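Local structure of hydroxynitrile lyase (Passiflora edulis, 5XZT) at residues H9-R14 against I98-Y103. The protein probably acts as a lyase that cleaves hydroxynitriles, and forms a homodimer of stress-responsive A/B barrel domains. Numbering follows the deposited sequence.
Sequences HIVFNR and IVVLNY
His9 and Asn102 face each other as a non-hydrogen-bonded antiparallel pair, and their side chains make the bond that the backbone omits there. The imidazole donates from ND1 to Asn102 OD1 at 2.6 Å, with an N-H...O angle of 159°. The oxygen sits at the ring edge, almost in the imidazole plane, while the donor meets the carboxamide a little tilted from its plane; ring and amide planes differ by 27°. With CG anti to the backbone N (chi1 172°), the His9 ring also brings CE1 to within 3.4 Å of Val100 CG1. Next along this face, Val11 CG2 lies 3.9 Å from Val100 CG1, and Val11 CG1 meets Ile98 CG1.

The other face carries Ile10, Leu101, Phe12 and Val99. Val99 CG1, turned between its own backbone N and carbonyl carbon, packs alongside Phe12 at 3.5 Å from CB. Ile10 CD1 reaches the edge of the Tyr103 ring, 3.1 Å from OH; that hydroxyl is hydrogen-bonded to Glu66 of the second subunit.

Two pairs of backbone bonds set this register, joining Ile10 with Leu101 and Phe12 with Val99; Ile10 N to Leu101 O measures 2.9 Å. Farther out, Asn102 ND2 bonds to Glu55 of the second subunit, so its carboxamide links the His9 ring to the dimer partner and is restrained at both ends. Phe12 stacks on Phe12 of that subunit, whereas on the opposite face Tyr31 of helix 21-33 touches His9 and Val11, and a hexane-1,6-diol, probably from the crystallisation liquor, lies about 3 Å from the His9 side chain (nearest atoms) and may mark a pocket there. The pairing joins the first and last strands of a four-stranded antiparallel sheet, as in the dimeric alpha/beta-barrel fold.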
loop_
_atom_site.group_PDB
_atom_site.type_symbol
_atom_site.label_atom_id
_atom_site.label_comp_id
_atom_site.label_asym_id
_atom_site.label_seq_id
_atom_site.Cartn_x
_atom_site.Cartn_y
_atom_site.Cartn_z
ATOM N N HIS A 9 6.280 4.252 2.321
ATOM C CA HIS A 9 5.457 5.260 1.681
ATOM C C HIS A 9 4.715 4.511 0.598
ATOM O O HIS A 9 5.329 4.033 -0.361
ATOM C CB HIS A 9 6.364 6.352 1.110
ATOM C CG HIS A 9 5.671 7.373 0.261
ATOM N ND1 HIS A 9 5.060 8.488 0.786
ATOM C CD2 HIS A 9 5.576 7.494 -1.080
ATOM C CE1 HIS A 9 4.592 9.238 -0.196
ATOM N NE2 HIS A 9 4.893 8.657 -1.341
ATOM N N ILE A 10 3.406 4.356 0.774
ATOM C CA ILE A 10 2.593 3.643 -0.189
ATOM C C ILE A 10 1.522 4.558 -0.750
ATOM O O ILE A 10 0.773 5.187 -0.016
ATOM C CB ILE A 10 1.967 2.335 0.360
ATOM C CG1 ILE A 10 3.101 1.417 0.877
ATOM C CG2 ILE A 10 1.145 1.671 -0.753
ATOM C CD1 ILE A 10 2.687 -0.026 1.105
ATOM N N VAL A 11 1.512 4.622 -2.073
ATOM C CA VAL A 11 0.571 5.414 -2.859
ATOM C C VAL A 11 -0.358 4.496 -3.643
ATOM O O VAL A 11 0.096 3.560 -4.324
ATOM C CB VAL A 11 1.339 6.298 -3.837
ATOM C CG1 VAL A 11 0.391 7.076 -4.746
ATOM C CG2 VAL A 11 2.288 7.215 -3.079
ATOM N N PHE A 12 -1.661 4.761 -3.561
ATOM C CA PHE A 12 -2.620 4.194 -4.506
ATOM C C PHE A 12 -3.174 5.357 -5.347
ATOM O O PHE A 12 -3.471 6.403 -4.798
ATOM C CB PHE A 12 -3.817 3.558 -3.801
ATOM C CG PHE A 12 -3.530 2.329 -2.978
ATOM C CD1 PHE A 12 -2.366 1.589 -3.088
ATOM C CD2 PHE A 12 -4.508 1.892 -2.095
ATOM C CE1 PHE A 12 -2.174 0.454 -2.306
ATOM C CE2 PHE A 12 -4.331 0.752 -1.320
ATOM C CZ PHE A 12 -3.162 0.027 -1.434
ATOM N N ASN A 13 -3.327 5.170 -6.651
ATOM C CA ASN A 13 -4.000 6.176 -7.473
ATOM C C ASN A 13 -4.837 5.584 -8.597
ATOM O O ASN A 13 -4.846 4.372 -8.848
ATOM C CB ASN A 13 -2.993 7.244 -7.989
ATOM C CG ASN A 13 -2.340 6.885 -9.312
ATOM O OD1 ASN A 13 -1.986 5.738 -9.555
ATOM N ND2 ASN A 13 -2.164 7.899 -10.191
ATOM N N ARG A 14 -5.568 6.489 -9.225
ATOM C CA ARG A 14 -6.299 6.271 -10.442
ATOM C C ARG A 14 -5.974 7.481 -11.320
ATOM O O ARG A 14 -5.975 8.618 -10.833
ATOM C CB ARG A 14 -7.798 6.231 -10.143
ATOM C CG ARG A 14 -8.680 5.976 -11.345
ATOM C CD ARG A 14 -10.142 6.242 -11.016
ATOM N NE ARG A 14 -10.965 5.928 -12.174
ATOM C CZ ARG A 14 -11.424 4.717 -12.496
ATOM N NH1 ARG A 14 -11.171 3.637 -11.752
ATOM N NH2 ARG A 14 -12.155 4.578 -13.598
ATOM N N ILE A 98 -6.333 9.741 -5.292
ATOM C CA ILE A 98 -5.073 9.315 -4.692
ATOM C C ILE A 98 -5.275 9.115 -3.196
ATOM O O ILE A 98 -6.093 9.793 -2.573
ATOM C CB ILE A 98 -3.944 10.341 -4.969
ATOM C CG1 ILE A 98 -2.574 9.769 -4.562
ATOM C CG2 ILE A 98 -4.226 11.671 -4.289
ATOM C CD1 ILE A 98 -1.417 10.702 -4.833
ATOM N N VAL A 99 -4.569 8.139 -2.645
ATOM C CA VAL A 99 -4.479 7.963 -1.210
ATOM C C VAL A 99 -3.036 7.561 -0.929
ATOM O O VAL A 99 -2.456 6.753 -1.666
ATOM C CB VAL A 99 -5.494 6.935 -0.663
ATOM C CG1 VAL A 99 -5.348 5.585 -1.326
ATOM C CG2 VAL A 99 -5.368 6.798 0.841
ATOM N N VAL A 100 -2.472 8.135 0.124
ATOM C CA VAL A 100 -1.080 7.900 0.479
ATOM C C VAL A 100 -0.965 7.653 1.978
ATOM O O VAL A 100 -1.471 8.440 2.756
ATOM C CB VAL A 100 -0.200 9.103 0.099
ATOM C CG1 VAL A 100 1.269 8.795 0.351
ATOM C CG2 VAL A 100 -0.430 9.505 -1.360
ATOM N N LEU A 101 -0.286 6.576 2.377
ATOM C CA LEU A 101 0.042 6.362 3.772
ATOM C C LEU A 101 1.549 6.300 3.939
ATOM O O LEU A 101 2.269 5.786 3.067
ATOM C CB LEU A 101 -0.628 5.105 4.350
ATOM C CG LEU A 101 -2.041 5.318 4.908
ATOM C CD1 LEU A 101 -3.045 5.431 3.775
ATOM C CD2 LEU A 101 -2.421 4.182 5.844
ATOM N N ASN A 102 2.004 6.842 5.055
ATOM C CA ASN A 102 3.415 6.811 5.448
ATOM C C ASN A 102 3.452 6.207 6.831
ATOM O O ASN A 102 2.756 6.695 7.716
ATOM C CB ASN A 102 3.966 8.227 5.508
ATOM C CG ASN A 102 4.088 8.850 4.152
ATOM O OD1 ASN A 102 4.939 8.448 3.367
ATOM N ND2 ASN A 102 3.250 9.835 3.864
ATOM N N TYR A 103 4.246 5.158 7.034
ATOM C CA TYR A 103 4.235 4.475 8.337
ATOM C C TYR A 103 5.535 3.796 8.671
ATOM O O TYR A 103 6.256 3.316 7.781
ATOM C CB TYR A 103 3.085 3.452 8.407
ATOM C CG TYR A 103 3.096 2.433 7.296
ATOM C CD1 TYR A 103 2.528 2.736 6.064
ATOM C CD2 TYR A 103 3.646 1.164 7.478
ATOM C CE1 TYR A 103 2.518 1.819 5.039
ATOM C CE2 TYR A 103 3.637 0.225 6.440
ATOM C CZ TYR A 103 3.065 0.578 5.228
ATOM O OH TYR A 103 3.013 -0.295 4.175
#